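Local coordinates for putative 2,5-diketo-D-gluconic acid reductase B (Sinorhizobium meliloti, PDB 3UP8), which probably reduces small carbonyl compounds such as methylglyoxal with NADPH, as a member of the aldo/keto reductase family, at residues His103-Ile107 / Ala142-Val146; Leu236-Gln241 / Ile263-Leu268. All coordinates share one frame; numbering follows the deposited sequence.

Interaction 1 (His103-Ile107 / Ala142-Val146); sequences HDAFI and ALNEV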
ATOM      1  N   HIS A 103     -11.694  18.015  11.711  1.00 17.91           N
ATOM      2  CA  HIS A 103     -11.504  18.847  10.506  1.00 17.92           C
ATOM      3  C   HIS A 103     -10.268  19.762  10.525  1.00 18.17           C
ATOM      4  O   HIS A 103      -9.420  19.678   9.632  1.00 17.45           O
ATOM      5  CB  HIS A 103     -12.744  19.701  10.191  1.00 17.54           C
ATOM      6  CG  HIS A 103     -12.531  20.632   9.041  1.00 17.53           C
ATOM      7  ND1 HIS A 103     -12.168  21.949   9.207  1.00 17.88           N
ATOM      8  CD2 HIS A 103     -12.539  20.409   7.705  1.00 17.06           C
ATOM      9  CE1 HIS A 103     -12.020  22.518   8.023  1.00 17.98           C
ATOM     10  NE2 HIS A 103     -12.242  21.604   7.092  1.00 18.57           N
ATOM     11  N   ASP A 104     -10.182  20.645  11.517  1.00 18.31           N
ATOM     12  CA  ASP A 104      -9.101  21.642  11.532  1.00 19.02           C
ATOM     13  C   ASP A 104      -7.705  21.008  11.674  1.00 18.19           C
ATOM     14  O   ASP A 104      -6.776  21.437  11.001  1.00 18.08           O
ATOM     15  CB  ASP A 104      -9.328  22.711  12.604  1.00 20.19           C
ATOM     16  CG  ASP A 104     -10.496  23.671  12.264  1.00 23.08           C
ATOM     17  OD1 ASP A 104     -11.214  23.489  11.250  1.00 24.94           O
ATOM     18  OD2 ASP A 104     -10.695  24.626  13.036  1.00 27.48           O
ATOM     19  N   ALA A 105      -7.566  20.017  12.556  1.00 17.08           N
ATOM     20  CA  ALA A 105      -6.324  19.249  12.691  1.00 16.62           C
ATOM     21  C   ALA A 105      -5.997  18.467  11.406  1.00 16.07           C
ATOM     22  O   ALA A 105      -4.826  18.291  11.047  1.00 14.96           O
ATOM     23  CB  ALA A 105      -6.416  18.303  13.891  1.00 16.50           C
ATOM     24  N   PHE A 106      -7.040  17.998  10.721  1.00 15.26           N
ATOM     25  CA  PHE A 106      -6.893  17.220   9.493  1.00 15.29           C
ATOM     26  C   PHE A 106      -6.230  18.085   8.424  1.00 15.54           C
ATOM     27  O   PHE A 106      -5.183  17.730   7.879  1.00 15.73           O
ATOM     28  CB  PHE A 106      -8.287  16.771   9.015  1.00 15.25           C
ATOM     29  CG  PHE A 106      -8.277  15.664   7.988  1.00 15.78           C
ATOM     30  CD1 PHE A 106      -8.859  14.435   8.288  1.00 14.67           C
ATOM     31  CD2 PHE A 106      -7.723  15.858   6.724  1.00 15.39           C
ATOM     32  CE1 PHE A 106      -8.881  13.421   7.348  1.00 17.61           C
ATOM     33  CE2 PHE A 106      -7.747  14.844   5.765  1.00 17.82           C
ATOM     34  CZ  PHE A 106      -8.328  13.622   6.080  1.00 16.97           C
ATOM     35  N   ILE A 107      -6.852  19.225   8.145  1.00 15.66           N
ATOM     36  CA  ILE A 107      -6.394  20.155   7.131  1.00 16.01           C
ATOM     37  C   ILE A 107      -4.969  20.597   7.446  1.00 15.56           C
ATOM     38  O   ILE A 107      -4.111  20.580   6.556  1.00 15.66           O
ATOM     39  CB  ILE A 107      -7.333  21.402   7.037  1.00 16.27           C
ATOM     40  CG1 ILE A 107      -8.768  20.997   6.690  1.00 17.76           C
ATOM     41  CG2 ILE A 107      -6.804  22.438   6.069  1.00 16.24           C
ATOM     42  CD1 ILE A 107      -8.938  20.084   5.468  1.00 14.64           C
ATOM     43  N   ALA A 142     -13.194  15.976   4.913  1.00 13.34           N
ATOM     44  CA  ALA A 142     -11.856  16.579   4.902  1.00 13.19           C
ATOM     45  C   ALA A 142     -10.991  16.003   3.778  1.00 13.52           C
ATOM     46  O   ALA A 142     -10.271  16.758   3.136  1.00 13.54           O
ATOM     47  CB  ALA A 142     -11.188  16.411   6.224  1.00 12.52           C
ATOM     48  N   LEU A 143     -11.084  14.690   3.518  1.00 14.29           N
ATOM     49  CA  LEU A 143     -10.394  14.102   2.354  1.00 14.67           C
ATOM     50  C   LEU A 143     -10.797  14.794   1.064  1.00 14.97           C
ATOM     51  O   LEU A 143      -9.942  15.171   0.253  1.00 14.34           O
ATOM     52  CB  LEU A 143     -10.686  12.601   2.200  1.00 14.72           C
ATOM     53  CG  LEU A 143      -9.879  11.566   2.975  1.00 15.44           C
ATOM     54  CD1 LEU A 143     -10.505  10.180   2.691  1.00 10.88           C
ATOM     55  CD2 LEU A 143      -8.383  11.594   2.608  1.00 15.05           C
ATOM     56  N   ASN A 144     -12.107  14.967   0.865  1.00 14.31           N
ATOM     57  CA  ASN A 144     -12.582  15.642  -0.336  1.00 14.74           C
ATOM     58  C   ASN A 144     -12.145  17.109  -0.404  1.00 13.95           C
ATOM     59  O   ASN A 144     -11.863  17.624  -1.475  1.00 13.50           O
ATOM     60  CB  ASN A 144     -14.111  15.546  -0.434  1.00 15.04           C
ATOM     61  CG  ASN A 144     -14.556  14.220  -1.009  1.00 16.13           C
ATOM     62  OD1 ASN A 144     -14.703  14.083  -2.217  1.00 14.91           O
ATOM     63  ND2 ASN A 144     -14.705  13.226  -0.154  1.00 15.33           N
ATOM     64  N   GLU A 145     -12.112  17.778   0.739  1.00 14.37           N
ATOM     65  CA  GLU A 145     -11.686  19.179   0.761  1.00 14.45           C
ATOM     66  C   GLU A 145     -10.263  19.316   0.218  1.00 13.93           C
ATOM     67  O   GLU A 145     -10.018  20.111  -0.686  1.00 14.29           O
ATOM     68  CB  GLU A 145     -11.760  19.756   2.165  1.00 14.95           C
ATOM     69  CG  GLU A 145     -11.271  21.222   2.254  1.00 15.58           C
ATOM     70  CD  GLU A 145     -11.448  21.820   3.650  1.00 18.85           C
ATOM     71  OE1 GLU A 145     -12.365  21.379   4.363  1.00 21.17           O
ATOM     72  OE2 GLU A 145     -10.674  22.737   4.039  1.00 19.19           O
ATOM     73  N   VAL A 146      -9.333  18.536   0.751  1.00 14.13           N
ATOM     74  CA  VAL A 146      -7.939  18.660   0.311  1.00 14.12           C
ATOM     75  C   VAL A 146      -7.726  18.192  -1.126  1.00 14.34           C
ATOM     76  O   VAL A 146      -6.825  18.689  -1.812  1.00 14.37           O
ATOM     77  CB  VAL A 146      -6.953  17.978   1.275  1.00 14.64           C
ATOM     78  CG1 VAL A 146      -6.968  18.690   2.608  1.00 11.73           C
ATOM     79  CG2 VAL A 146      -7.274  16.460   1.456  1.00 14.08           C
TER

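Interaction 2 (Leu236-Gln241 / Ile263-Leu268); sequences LRWLVQ and IFDFAL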
ATOM      1  N   LEU A 236       5.252 -12.112  -3.152  1.00 20.95           N
ATOM      2  CA  LEU A 236       5.048 -10.856  -3.885  1.00 20.82           C
ATOM      3  C   LEU A 236       4.356 -11.079  -5.221  1.00 20.62           C
ATOM      4  O   LEU A 236       3.445 -10.344  -5.588  1.00 20.48           O
ATOM      5  CB  LEU A 236       6.378 -10.150  -4.128  1.00 20.81           C
ATOM      6  CG  LEU A 236       7.105  -9.547  -2.924  1.00 21.07           C
ATOM      7  CD1 LEU A 236       8.544  -9.197  -3.298  1.00 20.45           C
ATOM      8  CD2 LEU A 236       6.385  -8.327  -2.360  1.00 21.43           C
ATOM      9  N   ARG A 237       4.789 -12.100  -5.952  1.00 20.30           N
ATOM     10  CA  ARG A 237       4.159 -12.424  -7.220  1.00 19.98           C
ATOM     11  C   ARG A 237       2.715 -12.866  -7.032  1.00 19.60           C
ATOM     12  O   ARG A 237       1.853 -12.478  -7.807  1.00 19.52           O
ATOM     13  CB  ARG A 237       4.974 -13.475  -7.997  1.00 20.10           C
ATOM     14  CG  ARG A 237       4.374 -13.881  -9.341  1.00 19.85           C
ATOM     15  CD  ARG A 237       4.482 -12.751 -10.382  1.00 19.70           C
ATOM     16  NE  ARG A 237       3.405 -12.809 -11.369  1.00 21.24           N
ATOM     17  CZ  ARG A 237       3.286 -11.979 -12.406  1.00 23.43           C
ATOM     18  NH1 ARG A 237       4.193 -11.026 -12.617  1.00 21.48           N
ATOM     19  NH2 ARG A 237       2.265 -12.114 -13.250  1.00 23.23           N
ATOM     20  N   TRP A 238       2.444 -13.658  -5.993  1.00 19.52           N
ATOM     21  CA  TRP A 238       1.092 -14.153  -5.746  1.00 19.60           C
ATOM     22  C   TRP A 238       0.124 -12.984  -5.522  1.00 19.72           C
ATOM     23  O   TRP A 238      -1.044 -13.029  -5.941  1.00 20.07           O
ATOM     24  CB  TRP A 238       1.077 -15.085  -4.530  1.00 19.61           C
ATOM     25  CG  TRP A 238      -0.304 -15.482  -4.089  1.00 19.71           C
ATOM     26  CD1 TRP A 238      -1.136 -16.376  -4.711  1.00 22.27           C
ATOM     27  CD2 TRP A 238      -1.009 -15.027  -2.918  1.00 19.06           C
ATOM     28  NE1 TRP A 238      -2.324 -16.484  -4.015  1.00 21.85           N
ATOM     29  CE2 TRP A 238      -2.265 -15.676  -2.907  1.00 20.42           C
ATOM     30  CE3 TRP A 238      -0.700 -14.132  -1.881  1.00 20.87           C
ATOM     31  CZ2 TRP A 238      -3.218 -15.466  -1.890  1.00 20.79           C
ATOM     32  CZ3 TRP A 238      -1.657 -13.916  -0.864  1.00 19.67           C
ATOM     33  CH2 TRP A 238      -2.896 -14.583  -0.884  1.00 19.12           C
ATOM     34  N   LEU A 239       0.619 -11.945  -4.849  1.00 19.28           N
ATOM     35  CA  LEU A 239      -0.163 -10.718  -4.654  1.00 19.46           C
ATOM     36  C   LEU A 239      -0.374  -9.960  -5.964  1.00 20.09           C
ATOM     37  O   LEU A 239      -1.501  -9.682  -6.370  1.00 20.10           O
ATOM     38  CB  LEU A 239       0.532  -9.827  -3.611  1.00 19.27           C
ATOM     39  CG  LEU A 239       0.583 -10.448  -2.204  1.00 16.66           C
ATOM     40  CD1 LEU A 239       1.584  -9.717  -1.321  1.00 16.55           C
ATOM     41  CD2 LEU A 239      -0.796 -10.427  -1.567  1.00 17.52           C
ATOM     42  N   VAL A 240       0.731  -9.671  -6.643  1.00 20.70           N
ATOM     43  CA  VAL A 240       0.746  -8.773  -7.783  1.00 21.56           C
ATOM     44  C   VAL A 240       0.051  -9.405  -8.996  1.00 21.66           C
ATOM     45  O   VAL A 240      -0.457  -8.701  -9.873  1.00 21.32           O
ATOM     46  CB  VAL A 240       2.202  -8.300  -8.031  1.00 22.08           C
ATOM     47  CG1 VAL A 240       2.860  -8.996  -9.233  1.00 20.73           C
ATOM     48  CG2 VAL A 240       2.266  -6.801  -8.107  1.00 23.36           C
ATOM     49  N   GLN A 241      -0.007 -10.738  -9.008  1.00 21.44           N
ATOM     50  CA  GLN A 241      -0.710 -11.488 -10.053  1.00 21.54           C
ATOM     51  C   GLN A 241      -2.230 -11.479  -9.861  1.00 21.47           C
ATOM     52  O   GLN A 241      -2.979 -11.772 -10.791  1.00 21.83           O
ATOM     53  CB  GLN A 241      -0.188 -12.938 -10.111  1.00 21.89           C
ATOM     54  CG  GLN A 241      -0.654 -13.748 -11.327  1.00 20.59           C
ATOM     55  CD  GLN A 241       0.200 -14.991 -11.551  1.00 20.98           C
ATOM     56  OE1 GLN A 241       1.436 -14.936 -11.521  1.00 21.25           O
ATOM     57  NE2 GLN A 241      -0.454 -16.111 -11.786  1.00 21.69           N
ATOM     58  N   ILE A 263       9.936  -9.268  -9.958  1.00 32.32           N
ATOM     59  CA  ILE A 263       8.763 -10.132  -9.799  1.00 31.55           C
ATOM     60  C   ILE A 263       7.844 -10.076 -11.004  1.00 31.89           C
ATOM     61  O   ILE A 263       6.749 -10.639 -10.987  1.00 31.98           O
ATOM     62  CB  ILE A 263       7.957  -9.802  -8.506  1.00 31.67           C
ATOM     63  CG1 ILE A 263       7.429  -8.354  -8.537  1.00 30.12           C
ATOM     64  CG2 ILE A 263       8.814 -10.075  -7.265  1.00 30.54           C
ATOM     65  CD1 ILE A 263       6.483  -7.967  -7.366  1.00 29.31           C
ATOM     66  N   PHE A 264       8.279  -9.392 -12.054  1.00 32.40           N
ATOM     67  CA  PHE A 264       7.487  -9.343 -13.279  1.00 33.40           C
ATOM     68  C   PHE A 264       8.127 -10.205 -14.369  1.00 34.81           C
ATOM     69  O   PHE A 264       7.644 -10.250 -15.501  1.00 34.94           O
ATOM     70  CB  PHE A 264       7.234  -7.890 -13.718  1.00 33.02           C
ATOM     71  CG  PHE A 264       6.553  -7.059 -12.659  1.00 31.44           C
ATOM     72  CD1 PHE A 264       5.183  -7.170 -12.445  1.00 30.42           C
ATOM     73  CD2 PHE A 264       7.292  -6.201 -11.846  1.00 30.84           C
ATOM     74  CE1 PHE A 264       4.547  -6.429 -11.447  1.00 29.56           C
ATOM     75  CE2 PHE A 264       6.665  -5.451 -10.842  1.00 31.00           C
ATOM     76  CZ  PHE A 264       5.288  -5.568 -10.643  1.00 30.04           C
ATOM     77  N   ASP A 265       9.207 -10.893 -13.982  1.00 36.30           N
ATOM     78  CA  ASP A 265       9.925 -11.888 -14.796  1.00 37.78           C
ATOM     79  C   ASP A 265       9.108 -13.132 -15.092  1.00 37.56           C
ATOM     80  O   ASP A 265       9.239 -13.736 -16.156  1.00 38.26           O
ATOM     81  CB  ASP A 265      11.149 -12.391 -14.025  1.00 38.31           C
ATOM     82  CG  ASP A 265      12.313 -11.441 -14.062  1.00 40.72           C
ATOM     83  OD1 ASP A 265      12.128 -10.249 -14.403  1.00 44.03           O
ATOM     84  OD2 ASP A 265      13.428 -11.897 -13.724  1.00 42.39           O
ATOM     85  N   PHE A 266       8.309 -13.548 -14.120  1.00 37.25           N
ATOM     86  CA  PHE A 266       7.688 -14.864 -14.159  1.00 36.83           C
ATOM     87  C   PHE A 266       6.226 -14.777 -13.802  1.00 36.45           C
ATOM     88  O   PHE A 266       5.734 -13.705 -13.441  1.00 36.46           O
ATOM     89  CB  PHE A 266       8.422 -15.827 -13.213  1.00 36.94           C
ATOM     90  CG  PHE A 266       8.225 -15.527 -11.732  1.00 36.73           C
ATOM     91  CD1 PHE A 266       7.557 -16.437 -10.911  1.00 36.96           C
ATOM     92  CD2 PHE A 266       8.725 -14.357 -11.163  1.00 35.19           C
ATOM     93  CE1 PHE A 266       7.378 -16.178  -9.547  1.00 36.31           C
ATOM     94  CE2 PHE A 266       8.550 -14.087  -9.803  1.00 35.69           C
ATOM     95  CZ  PHE A 266       7.883 -15.002  -8.995  1.00 35.26           C
ATOM     96  N   ALA A 267       5.531 -15.902 -13.931  1.00 35.93           N
ATOM     97  CA  ALA A 267       4.147 -16.017 -13.509  1.00 35.38           C
ATOM     98  C   ALA A 267       3.952 -17.334 -12.764  1.00 35.55           C
ATOM     99  O   ALA A 267       4.662 -18.309 -13.021  1.00 35.03           O
ATOM    100  CB  ALA A 267       3.218 -15.930 -14.703  1.00 35.35           C
ATOM    101  N   LEU A 268       3.015 -17.350 -11.818  1.00 35.32           N
ATOM    102  CA  LEU A 268       2.649 -18.582 -11.128  1.00 35.63           C
ATOM    103  C   LEU A 268       1.536 -19.272 -11.892  1.00 36.01           C
ATOM    104  O   LEU A 268       0.640 -18.617 -12.429  1.00 35.84           O
ATOM    105  CB  LEU A 268       2.197 -18.313  -9.684  1.00 35.45           C
ATOM    106  CG  LEU A 268       3.155 -17.622  -8.707  1.00 34.70           C
ATOM    107  CD1 LEU A 268       2.486 -17.414  -7.354  1.00 33.05           C
ATOM    108  CD2 LEU A 268       4.445 -18.393  -8.550  1.00 34.37           C
TER

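Interaction 1 (His103-Ile107 / Ala142-Val146)
The methyl group of Ala142 sits over the centre of one face of the Phe106 ring, a CH-pi contact with Ala142 CB 3.5 Å from the ring centroid. Leu143 comes to the far end of the same ring, its CD2 4.0 Å from Phe106 CZ. The imidazole of His103 is met on one face by CG1 of Ile107, toward the rim, while both of its nitrogens are engaged at the edge. His103 NE2 donates to Glu145 OE1 at 2.7 Å; the acceptor lies in the ring plane and is approached from the syn side, somewhat out of the carboxylate plane, ring and carboxylate being turned 39° apart. On the other side of the imidazole, ND1 donates to Asp104 OD1 (2.7 Å). Two carboxylates thus fix the rotation of the ring and would favour its protonated form. Glu145 reaches across with CG anti to the backbone N (chi1 178°) and its chain extended, and CD1 of Ile107 lies over one face of the carboxylate, 3.5 Å from Glu145 OE2 and 3.7 Å from Val146 CG1. Leu143 and Val146 also touch Leu125 of strand 122-127. The short helix segments run 39° apart with axes 10.2 Å from each other, a pairing of neighbouring outer helices characteristic of the (beta/alpha)8 TIM barrel.

Interaction 2 (Leu236-Gln241 / Ile263-Leu268)
Arg237 and the Phe266 ring run antiparallel alongside each other, the aliphatic part of the arginine lying over one ring face, with Arg237 CG 4.1 Å from the ring centroid in a CH-pi contact. Guanidinium and ring planes are 50° apart. A bend at chi2 (71°) turns the arginine along the loop, where NH1 donates to Ile263 O at 3.1 Å, almost straight and on a lone pair in the carbonyl plane. Phe266 O lies above one guanidinium face, close, but the geometry does not make a hydrogen bond. Four residues further on, Gln241 extends its amide to the backbone of Leu268: its OE1 accepts from Leu268 N (2.9 Å) and its NE2 donates to Leu268 O (2.8 Å), so the amide bonds to both polar groups of one residue and its flip is fixed. Arg237 NE also donates to Gln241 OE1 (2.9 Å), which lies near the guanidinium plane; that oxygen thus takes two donors. This ties helix 231-240 of the TIM barrel, whose Leu236 and Val240 rest on Val247 of strand 245-249, to the loop between helices 254-261 and 270-277. Beside these polar contacts the interface is apolar. Leu236 and Ile263 meet nearly perpendicular, with Leu236 CB 3.9 Å from Ile263 CD1, and Val240 meets Phe264 in the same way, its CG1 3.8 Å from Phe264 CE1. At the other end Leu268 CD1 packs against Trp238 CB, and Met273 of helix 270-277 touches both residues.

In the fold
Interactions 1 and 2 lie on opposite sides of the chain's centre, their own centres 37 Å apart and their nearest atoms about 23 Å apart, so they do not meet. Interaction 1 pairs the helices that follow the third and fourth barrel strands; interaction 2 joins the helix before the eighth strand to a loop beyond it. Interaction 1 is the one near predicted functional residues: the Leu143 side chain is about 9 Å from that of Lys95, thought to lower the pKa of Tyr70, the predicted proton donor, and the Phe106 side chain about 9 Å from that of His128, a probable substrate-binding residue. Interaction 2 lies away from these sites.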